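Local coordinates for possible metal-dependent hydrolase (Veillonella parvula, PDB 3RPC), which is probably a zinc-dependent hydrolase of the metallo-beta-lactamase superfamily, binding two zinc ions through histidine and aspartate side chains, at residues T162-G167 against E176-R181; R212-V215 against K221-A224. All blocks are in the same frame, centred on the assembly; numbering follows the deposited sequence.

Contact 1: T162-G167 against E176-R181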
ATOM      1  N   THR A 162     -15.983  15.233   2.722  1.00 17.73           N
ATOM      2  CA  THR A 162     -14.797  14.520   2.301  1.00 17.00           C
ATOM      3  C   THR A 162     -15.247  13.346   1.448  1.00 17.36           C
ATOM      4  O   THR A 162     -16.125  12.586   1.847  1.00 17.15           O
ATOM      5  CB  THR A 162     -14.006  14.031   3.508  1.00 18.76           C
ATOM      6  OG1 THR A 162     -13.472  15.166   4.197  1.00 20.14           O
ATOM      7  CG2 THR A 162     -12.869  13.111   3.072  1.00 18.40           C
ATOM      8  N   VAL A 163     -14.657  13.227   0.265  1.00 16.34           N
ATOM      9  CA  VAL A 163     -15.038  12.205  -0.698  1.00 15.09           C
ATOM     10  C   VAL A 163     -13.922  11.179  -0.851  1.00 15.38           C
ATOM     11  O   VAL A 163     -12.773  11.537  -1.111  1.00 16.90           O
ATOM     12  CB  VAL A 163     -15.332  12.834  -2.074  1.00 16.18           C
ATOM     13  CG1 VAL A 163     -15.712  11.767  -3.083  1.00 18.09           C
ATOM     14  CG2 VAL A 163     -16.429  13.887  -1.950  1.00 15.45           C
ATOM     15  N   TYR A 164     -14.268   9.898  -0.698  1.00 14.57           N
ATOM     16  CA  TYR A 164     -13.302   8.811  -0.854  1.00 13.97           C
ATOM     17  C   TYR A 164     -13.617   8.064  -2.138  1.00 17.22           C
ATOM     18  O   TYR A 164     -14.605   7.330  -2.210  1.00 16.48           O
ATOM     19  CB  TYR A 164     -13.382   7.857   0.350  1.00 14.21           C
ATOM     20  CG  TYR A 164     -12.401   6.698   0.362  1.00 14.13           C
ATOM     21  CD1 TYR A 164     -11.274   6.669  -0.464  1.00 15.53           C
ATOM     22  CD2 TYR A 164     -12.611   5.616   1.212  1.00 14.96           C
ATOM     23  CE1 TYR A 164     -10.377   5.589  -0.425  1.00 13.69           C
ATOM     24  CE2 TYR A 164     -11.742   4.554   1.247  1.00 14.50           C
ATOM     25  CZ  TYR A 164     -10.635   4.531   0.431  1.00 13.45           C
ATOM     26  OH  TYR A 164      -9.784   3.439   0.503  1.00 14.64           O
ATOM     27  N   LEU A 165     -12.795   8.278  -3.163  1.00 14.30           N
ATOM     28  CA  LEU A 165     -12.848   7.498  -4.391  1.00 12.77           C
ATOM     29  C   LEU A 165     -11.994   6.265  -4.131  1.00 13.80           C
ATOM     30  O   LEU A 165     -10.771   6.322  -4.135  1.00 15.76           O
ATOM     31  CB  LEU A 165     -12.277   8.327  -5.542  1.00 14.35           C
ATOM     32  CG  LEU A 165     -12.202   7.685  -6.919  1.00 15.83           C
ATOM     33  CD1 LEU A 165     -13.579   7.616  -7.561  1.00 20.39           C
ATOM     34  CD2 LEU A 165     -11.255   8.511  -7.796  1.00 17.20           C
ATOM     35  N   VAL A 166     -12.641   5.137  -3.865  1.00 13.28           N
ATOM     36  CA  VAL A 166     -11.906   3.986  -3.342  1.00 13.98           C
ATOM     37  C   VAL A 166     -10.963   3.363  -4.377  1.00 14.54           C
ATOM     38  O   VAL A 166      -9.844   2.931  -4.047  1.00 14.12           O
ATOM     39  CB  VAL A 166     -12.870   2.923  -2.810  1.00 12.52           C
ATOM     40  CG1 VAL A 166     -12.090   1.724  -2.243  1.00 14.20           C
ATOM     41  CG2 VAL A 166     -13.761   3.531  -1.733  1.00 14.64           C
ATOM     42  N   GLY A 167     -11.422   3.313  -5.627  1.00 14.22           N
ATOM     43  CA  GLY A 167     -10.615   2.797  -6.720  1.00 14.02           C
ATOM     44  C   GLY A 167     -10.712   1.295  -6.935  1.00 12.99           C
ATOM     45  O   GLY A 167     -11.487   0.600  -6.273  1.00 14.73           O
ATOM     46  N   GLU A 176      -9.174   0.282   5.229  1.00 14.56           N
ATOM     47  CA  GLU A 176      -9.424   0.549   6.651  1.00 14.39           C
ATOM     48  C   GLU A 176      -8.686   1.793   7.106  1.00 14.35           C
ATOM     49  O   GLU A 176      -9.225   2.595   7.864  1.00 15.88           O
ATOM     50  CB  GLU A 176      -9.030  -0.647   7.531  1.00 14.84           C
ATOM     51  CG  GLU A 176      -9.819  -1.927   7.260  1.00 17.32           C
ATOM     52  CD  GLU A 176     -11.258  -1.899   7.778  1.00 15.91           C
ATOM     53  OE1 GLU A 176     -11.702  -0.881   8.363  1.00 17.59           O
ATOM     54  OE2 GLU A 176     -11.956  -2.922   7.604  1.00 17.77           O
ATOM     55  N   LYS A 177      -7.444   1.934   6.643  1.00 15.57           N
ATOM     56  CA  LYS A 177      -6.625   3.101   6.965  1.00 17.17           C
ATOM     57  C   LYS A 177      -7.263   4.390   6.476  1.00 17.23           C
ATOM     58  O   LYS A 177      -7.392   5.345   7.245  1.00 16.48           O
ATOM     59  CB  LYS A 177      -5.216   2.954   6.388  1.00 16.97           C
ATOM     60  CG  LYS A 177      -4.329   2.003   7.186  1.00 17.11           C
ATOM     61  CD  LYS A 177      -3.045   1.714   6.430  1.00 15.60           C
ATOM     62  CE  LYS A 177      -2.075   0.855   7.243  1.00 15.01           C
ATOM     63  NZ  LYS A 177      -0.762   0.771   6.522  1.00 18.90           N
ATOM     64  N   ALA A 178      -7.676   4.419   5.209  1.00 14.85           N
ATOM     65  CA  ALA A 178      -8.268   5.638   4.673  1.00 15.46           C
ATOM     66  C   ALA A 178      -9.557   5.992   5.402  1.00 14.19           C
ATOM     67  O   ALA A 178      -9.801   7.160   5.713  1.00 17.16           O
ATOM     68  CB  ALA A 178      -8.512   5.510   3.178  1.00 15.71           C
ATOM     69  N   LEU A 179     -10.379   4.985   5.680  1.00 15.30           N
ATOM     70  CA  LEU A 179     -11.660   5.214   6.336  1.00 15.96           C
ATOM     71  C   LEU A 179     -11.492   5.834   7.720  1.00 16.85           C
ATOM     72  O   LEU A 179     -12.191   6.782   8.079  1.00 19.23           O
ATOM     73  CB  LEU A 179     -12.453   3.898   6.438  1.00 14.52           C
ATOM     74  CG  LEU A 179     -12.974   3.338   5.107  1.00 14.71           C
ATOM     75  CD1 LEU A 179     -13.581   1.952   5.303  1.00 14.58           C
ATOM     76  CD2 LEU A 179     -13.991   4.268   4.459  1.00 15.96           C
ATOM     77  N   LEU A 180     -10.559   5.302   8.506  1.00 16.19           N
ATOM     78  CA  LEU A 180     -10.390   5.794   9.862  1.00 16.46           C
ATOM     79  C   LEU A 180      -9.647   7.133   9.899  1.00 16.54           C
ATOM     80  O   LEU A 180      -9.997   8.028  10.670  1.00 19.82           O
ATOM     81  CB  LEU A 180      -9.676   4.744  10.719  1.00 19.89           C
ATOM     82  CG  LEU A 180      -9.468   5.112  12.194  1.00 23.01           C
ATOM     83  CD1 LEU A 180     -10.799   5.267  12.919  1.00 24.86           C
ATOM     84  CD2 LEU A 180      -8.605   4.067  12.885  1.00 24.90           C
ATOM     85  N   ARG A 181      -8.635   7.282   9.052  1.00 15.04           N
ATOM     86  CA  ARG A 181      -7.827   8.498   9.071  1.00 17.26           C
ATOM     87  C   ARG A 181      -8.574   9.725   8.574  1.00 18.13           C
ATOM     88  O   ARG A 181      -8.404  10.817   9.111  1.00 19.71           O
ATOM     89  CB  ARG A 181      -6.545   8.305   8.264  1.00 19.01           C
ATOM     90  CG  ARG A 181      -5.603   7.323   8.915  1.00 20.69           C
ATOM     91  CD  ARG A 181      -4.514   6.852   7.980  1.00 22.48           C
ATOM     92  NE  ARG A 181      -3.726   5.801   8.627  1.00 21.63           N
ATOM     93  CZ  ARG A 181      -2.647   5.241   8.097  1.00 23.33           C
ATOM     94  NH1 ARG A 181      -2.223   5.619   6.900  1.00 23.69           N
ATOM     95  NH2 ARG A 181      -2.002   4.288   8.767  1.00 20.17           N
TER

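Contact 2: R212-V215 against K221-A224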
ATOM      1  N   ARG A 212     -20.226  -4.219   4.137  1.00 14.42           N
ATOM      2  CA  ARG A 212     -19.198  -3.942   5.139  1.00 15.41           C
ATOM      3  C   ARG A 212     -18.990  -2.443   5.266  1.00 15.91           C
ATOM      4  O   ARG A 212     -18.755  -1.931   6.364  1.00 17.81           O
ATOM      5  CB  ARG A 212     -17.882  -4.641   4.777  1.00 17.39           C
ATOM      6  CG  ARG A 212     -16.839  -4.621   5.890  1.00 15.74           C
ATOM      7  CD  ARG A 212     -15.552  -5.324   5.473  1.00 17.25           C
ATOM      8  NE  ARG A 212     -15.804  -6.695   5.021  1.00 19.56           N
ATOM      9  CZ  ARG A 212     -15.628  -7.101   3.765  1.00 29.11           C
ATOM     10  NH1 ARG A 212     -15.164  -6.257   2.845  1.00 27.76           N
ATOM     11  NH2 ARG A 212     -15.894  -8.356   3.428  1.00 34.86           N
HETATM   12  N   MSE A 213     -19.082  -1.732   4.146  1.00 15.33           N
HETATM   13  CA  MSE A 213     -18.883  -0.286   4.182  1.00 15.43           C
HETATM   14  C   MSE A 213     -19.967   0.408   5.000  1.00 17.03           C
HETATM   15  O   MSE A 213     -19.706   1.401   5.691  1.00 16.78           O
HETATM   16  CB  MSE A 213     -18.851   0.309   2.765  1.00 15.76           C
HETATM   17  CG  MSE A 213     -18.385   1.763   2.698  1.00 16.14           C
HETATM   18 SE   MSE A 213     -16.506   1.905   3.224  0.69 20.70          SE
HETATM   19  CE  MSE A 213     -15.674   1.176   1.664  1.00 21.78           C
ATOM     20  N   VAL A 214     -21.191  -0.098   4.911  1.00 16.56           N
ATOM     21  CA  VAL A 214     -22.301   0.488   5.641  1.00 17.82           C
ATOM     22  C   VAL A 214     -22.120   0.292   7.147  1.00 18.57           C
ATOM     23  O   VAL A 214     -22.455   1.175   7.940  1.00 20.56           O
ATOM     24  CB  VAL A 214     -23.646  -0.094   5.167  1.00 18.38           C
ATOM     25  CG1 VAL A 214     -24.764   0.296   6.120  1.00 23.03           C
ATOM     26  CG2 VAL A 214     -23.948   0.384   3.739  1.00 19.46           C
ATOM     27  N   VAL A 215     -21.569  -0.857   7.530  1.00 17.85           N
ATOM     28  CA  VAL A 215     -21.267  -1.109   8.934  1.00 21.21           C
ATOM     29  C   VAL A 215     -20.142  -0.192   9.403  1.00 18.66           C
ATOM     30  O   VAL A 215     -20.216   0.401  10.486  1.00 19.43           O
ATOM     31  CB  VAL A 215     -20.865  -2.570   9.169  1.00 20.97           C
ATOM     32  CG1 VAL A 215     -20.369  -2.771  10.600  1.00 21.06           C
ATOM     33  CG2 VAL A 215     -22.040  -3.495   8.866  1.00 22.03           C
ATOM     34  N   LYS A 221     -22.543   8.605   2.730  1.00 19.16           N
ATOM     35  CA  LYS A 221     -23.310   8.380   1.515  1.00 19.81           C
ATOM     36  C   LYS A 221     -22.452   7.504   0.617  1.00 16.88           C
ATOM     37  O   LYS A 221     -21.395   7.933   0.146  1.00 19.32           O
ATOM     38  CB  LYS A 221     -23.608   9.704   0.823  1.00 25.39           C
ATOM     39  CG  LYS A 221     -24.446   9.558  -0.427  1.00 33.60           C
ATOM     40  CD  LYS A 221     -25.619  10.524  -0.409  1.00 48.60           C
ATOM     41  CE  LYS A 221     -25.152  11.966  -0.378  1.00 47.76           C
ATOM     42  NZ  LYS A 221     -26.268  12.896  -0.067  1.00 51.47           N
ATOM     43  N   ILE A 222     -22.877   6.268   0.410  1.00 15.65           N
ATOM     44  CA  ILE A 222     -22.142   5.359  -0.448  1.00 14.46           C
ATOM     45  C   ILE A 222     -22.687   5.419  -1.874  1.00 18.37           C
ATOM     46  O   ILE A 222     -23.900   5.481  -2.077  1.00 17.49           O
ATOM     47  CB  ILE A 222     -22.207   3.941   0.115  1.00 15.93           C
ATOM     48  CG1 ILE A 222     -21.464   3.918   1.457  1.00 19.60           C
ATOM     49  CG2 ILE A 222     -21.633   2.956  -0.873  1.00 16.94           C
ATOM     50  CD1 ILE A 222     -21.894   2.820   2.397  1.00 23.96           C
ATOM     51  N   ILE A 223     -21.785   5.432  -2.850  1.00 15.37           N
ATOM     52  CA  ILE A 223     -22.172   5.482  -4.255  1.00 15.25           C
ATOM     53  C   ILE A 223     -21.483   4.325  -4.955  1.00 14.83           C
ATOM     54  O   ILE A 223     -20.252   4.286  -5.009  1.00 15.92           O
ATOM     55  CB  ILE A 223     -21.748   6.826  -4.908  1.00 14.45           C
ATOM     56  CG1 ILE A 223     -22.416   7.995  -4.176  1.00 17.95           C
ATOM     57  CG2 ILE A 223     -22.124   6.844  -6.389  1.00 16.96           C
ATOM     58  CD1 ILE A 223     -21.971   9.393  -4.649  1.00 17.46           C
ATOM     59  N   ALA A 224     -22.267   3.375  -5.467  1.00 13.81           N
ATOM     60  CA  ALA A 224     -21.726   2.186  -6.118  1.00 13.83           C
ATOM     61  C   ALA A 224     -21.690   2.334  -7.634  1.00 16.03           C
ATOM     62  O   ALA A 224     -22.715   2.630  -8.265  1.00 16.55           O
ATOM     63  CB  ALA A 224     -22.535   0.946  -5.720  1.00 14.49           C
TER

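Contact 1: T162-G167 against E176-R181
On the helix that sets A178 and L179 against Y164, the outer face sends K177 NZ and R181 NH2 to a single acceptor, OD1 of D149 of the second subunit. Two salt bridges to that neighbouring chain therefore converge on one oxygen, and K177 CG lies 3.6 Å above the plane of the R181 guanidinium, offset toward its rim. Toward the strand the helix presents A178 and L179. Here the methyl of A178 meets the phenol end of Y164, its CB lying 3.6 Å from Y164 CZ and equally near OH; it comes in obliquely, neither squarely over the ring nor in its plane. L179 takes the neighbouring place at the ring's edge, with CD2 near the ring plane and 3.8 Å from Y164 CD2. Strand 163-165, helix 173-182 and strand 186-190 form a beta-alpha-beta unit of the metallo-beta-lactamase fold, and Y164 is the residue of the strand whose side chain meets the helix. Its CG stands anti to the backbone N (chi1 -178°), which extends the ring out from the strand. V166 CG2 then sits over the centre of one ring face, 3.7 Å above the plane, so the ring is bounded by a methyl at its face and another at its edge. G167 follows V166, and next comes D168, a ligand of both zinc ions. T128, from strand 123-128, touches both Y164 and A178.

Contact 2: R212-V215 against K221-A224
M213 and V214 of helix 207-216 meet strand 221-225 through one residue, I222, in the beta-alpha-beta unit that runs from strand 186-190 over the helix to this parallel neighbour. The strand enters with K221, whose backbone is hydrogen-bonded to I187 of strand 186-190 and to N185 just before it. Next comes I222, the residue pointed at the helix. Its CG1 is anti to the carbonyl carbon (chi1 -65°), and a nearly extended chi2 (156°) carries CD1 outward to the two helix residues. I222 CD1 lies 3.7 Å from M213 CG, and I222 CG1 is 4.0 Å from the same atom. I223 turns its side chain to the opposite face of the sheet, where it packs on V186 and P256, and A224 continues the strand toward the zinc ligand H226. On the helix side, selenomethionine M213 starts toward the strand, but bends at chi2 and chi3 swing the selenium off from it, leaving CB and CG to touch I222; the side chain also packs on I187 and M189. V214 crosses I222 at about a right angle and gives the tightest approach, V214 CG2 to I222 CD1 at 3.5 Å, somewhat inside ordinary carbon-carbon van der Waals distance.

The two contacts follow one another along the chain: contact 1 closes at R181 before contact 2 opens at R212. Strand 186-190 ends the beta-alpha-beta unit of the first and begins that of the second, so helices 173-182 and 207-216 both pack against the same mixed sheet. The contact centres are about 11 Å apart, and the helices meet directly where L179 CD1 lies 3.6 Å from M213 SE. A further tie is the salt bridge from E176 to R216. Beyond each strand the chain reaches the metal site, leading from strand 163-165 to D168 and from strand 221-225 to H226, both zinc ligands.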